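Local coordinates for aldehyde dehydrogenase (Anabaena variabilis, PDB 4H7N) that probably oxidises aldehydes to carboxylic acids with NAD+ as a member of the aldehyde dehydrogenase family, at the interface of chains A and B. Residues are numbered along the deposited sequence; one frame, centred on the assembly and turned at random. Chains: chain A/B, Aldehyde dehydrogenase.

The interface of chains A and B. Residues chain A 411, 413-416, 430-433, 435; chain B 122, 125, 455-458.
Strand 454-462 of chain B lies against strand 415-418 and a loop of chain A, extending the partner's sheet in parallel. B:Ala458 and A:Ala415 form the parallel bridge: the N of B:Ala458 donates to the O of A:Gly414 (2.8 Å) and its O accepts from the N of A:Ile416, both nearly along the C=O axes. On the loop side the backbone N of A:Asn433 donates to the backbone O of B:Lys456, and its side-chain OD1 accepts the backbone N of B:Lys456 at 2.7 Å, with the donor above the amide carbonyl plane. B:Arg455 runs extended from CG to NE and crosses A:Phe435 obliquely, CD 3.4 Å over the ring centre and guanidinium tilted 24° from the ring; the N of A:Ala413 covers the opposite face near the rim. B:Gln457 passes the ring roughly at right angles and sends NE2 in plane to the O of A:Ala413 (2.9 Å). B:Gln122, bent at chi2 (-96°), turns its amide so that NE2 reaches a lone pair of A:Glu431 O at 2.9 Å while also donating to B:Gln457 O, tying loop to strand. An alanine here would probably loosen the A:Glu431 backbone and remove a brace on B:Gln457. B:Lys456 lies alongside the poorly ordered A:Glu431, its NZ forming a salt bridge to OE1 from above the carboxylate plane. The contact's centre lies about 11 Å from A:Glu232, the predicted active-site residue; with its two-fold twin, this cross-chain sheet likely stabilises the dimer typical of the family.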
# COMPACT_ATOMS: atom_id res chain seq x y z
N LEU A 411 6.16 21.11 7.73
CA LEU A 411 6.05 20.11 8.75
C LEU A 411 5.89 18.71 8.17
O LEU A 411 5.13 18.53 7.23
CB LEU A 411 4.86 20.44 9.66
CG LEU A 411 4.92 21.81 10.34
CD1 LEU A 411 3.67 21.96 11.23
CD2 LEU A 411 6.17 21.90 11.20
N ALA A 413 4.07 15.98 8.59
CA ALA A 413 2.84 15.38 9.09
C ALA A 413 1.79 15.34 8.04
O ALA A 413 1.76 16.20 7.15
CB ALA A 413 2.33 16.14 10.31
N GLY A 414 0.89 14.37 8.14
CA GLY A 414 -0.11 14.16 7.11
C GLY A 414 -1.23 15.19 7.06
O GLY A 414 -1.70 15.54 5.99
N ALA A 415 -1.69 15.62 8.22
CA ALA A 415 -2.82 16.59 8.26
C ALA A 415 -2.51 17.77 9.19
O ALA A 415 -2.23 17.58 10.37
CB ALA A 415 -4.08 15.88 8.68
N ILE A 416 -2.47 18.97 8.63
CA ILE A 416 -2.16 20.09 9.44
C ILE A 416 -3.41 20.96 9.56
O ILE A 416 -3.98 21.42 8.57
CB ILE A 416 -1.02 20.94 8.89
CG1 ILE A 416 0.15 20.06 8.37
CG2 ILE A 416 -0.60 22.03 9.88
CD1 ILE A 416 0.94 19.36 9.42
N GLY A 430 -10.23 15.15 3.34
CA GLY A 430 -8.78 15.42 3.26
C GLY A 430 -7.95 14.14 3.34
O GLY A 430 -7.70 13.62 4.41
N GLU A 431 -7.52 13.66 2.18
CA GLU A 431 -6.64 12.51 2.11
C GLU A 431 -5.29 12.86 2.69
O GLU A 431 -4.76 13.95 2.47
CB GLU A 431 -6.50 12.00 0.68
CG GLU A 431 -7.46 10.83 0.40
CD GLU A 431 -7.57 10.42 -1.08
OE1 GLU A 431 -6.63 10.75 -1.86
OE2 GLU A 431 -8.58 9.76 -1.45
N LYS A 432 -4.75 11.94 3.47
CA LYS A 432 -3.52 12.17 4.16
C LYS A 432 -2.76 10.86 4.32
O LYS A 432 -3.36 9.79 4.56
CB LYS A 432 -3.74 12.76 5.55
CG LYS A 432 -4.83 12.05 6.34
CD LYS A 432 -4.61 12.21 7.85
CE LYS A 432 -5.75 11.58 8.64
NZ LYS A 432 -7.06 12.11 8.18
N ASN A 433 -1.45 10.95 4.20
CA ASN A 433 -0.55 9.80 4.51
C ASN A 433 0.25 10.15 5.78
O ASN A 433 0.78 11.25 5.90
CB ASN A 433 0.41 9.50 3.32
CG ASN A 433 -0.33 9.11 2.03
OD1 ASN A 433 -0.10 9.64 0.98
ND2 ASN A 433 -1.25 8.19 2.13
N PHE A 435 3.50 10.36 8.22
CA PHE A 435 4.92 10.50 8.03
C PHE A 435 5.62 9.72 9.15
O PHE A 435 5.04 9.45 10.23
CB PHE A 435 5.29 11.98 8.08
CG PHE A 435 4.97 12.77 6.82
CD1 PHE A 435 3.67 12.97 6.41
CD2 PHE A 435 6.00 13.36 6.11
CE1 PHE A 435 3.38 13.70 5.29
CE2 PHE A 435 5.75 14.09 4.94
CZ PHE A 435 4.42 14.28 4.53
N GLN B 122 -4.66 20.68 -0.36
CA GLN B 122 -3.92 19.42 -0.44
C GLN B 122 -2.59 19.65 -1.12
O GLN B 122 -2.49 20.44 -2.06
CB GLN B 122 -4.72 18.38 -1.27
CG GLN B 122 -6.12 18.01 -0.72
CD GLN B 122 -6.18 16.74 0.17
OE1 GLN B 122 -7.25 16.16 0.32
NE2 GLN B 122 -5.03 16.27 0.71
N VAL B 125 3.96 15.35 -1.31
CA VAL B 125 5.33 15.48 -0.85
C VAL B 125 6.06 14.20 -1.24
O VAL B 125 5.67 13.13 -0.80
CB VAL B 125 5.36 15.56 0.68
CG1 VAL B 125 6.78 15.75 1.19
CG2 VAL B 125 4.45 16.69 1.16
N ARG B 455 3.62 11.37 -0.58
CA ARG B 455 2.71 11.41 0.55
C ARG B 455 1.69 12.56 0.34
O ARG B 455 2.06 13.65 -0.02
CB ARG B 455 3.47 11.67 1.79
CG ARG B 455 4.25 10.49 2.24
CD ARG B 455 4.67 10.78 3.67
NE ARG B 455 5.28 9.63 4.32
CZ ARG B 455 6.56 9.35 4.24
NH1 ARG B 455 7.40 10.11 3.50
NH2 ARG B 455 7.01 8.30 4.91
N LYS B 456 0.42 12.29 0.58
CA LYS B 456 -0.61 13.33 0.54
C LYS B 456 -0.63 14.01 1.89
O LYS B 456 -0.52 13.34 2.94
CB LYS B 456 -1.97 12.71 0.23
CG LYS B 456 -2.04 11.99 -1.12
CD LYS B 456 -3.36 11.23 -1.23
CE LYS B 456 -3.32 9.94 -2.07
NZ LYS B 456 -4.60 9.14 -1.85
N GLN B 457 -0.69 15.34 1.86
CA GLN B 457 -0.93 16.14 3.03
C GLN B 457 -2.21 16.92 2.87
O GLN B 457 -2.48 17.51 1.79
CB GLN B 457 0.14 17.21 3.21
CG GLN B 457 1.44 16.77 3.73
CD GLN B 457 2.35 17.97 4.01
OE1 GLN B 457 2.60 18.80 3.14
NE2 GLN B 457 2.84 18.06 5.22
N ALA B 458 -2.98 16.99 3.95
CA ALA B 458 -4.21 17.77 3.97
C ALA B 458 -3.98 18.99 4.88
O ALA B 458 -3.34 18.90 5.95
CB ALA B 458 -5.37 16.92 4.49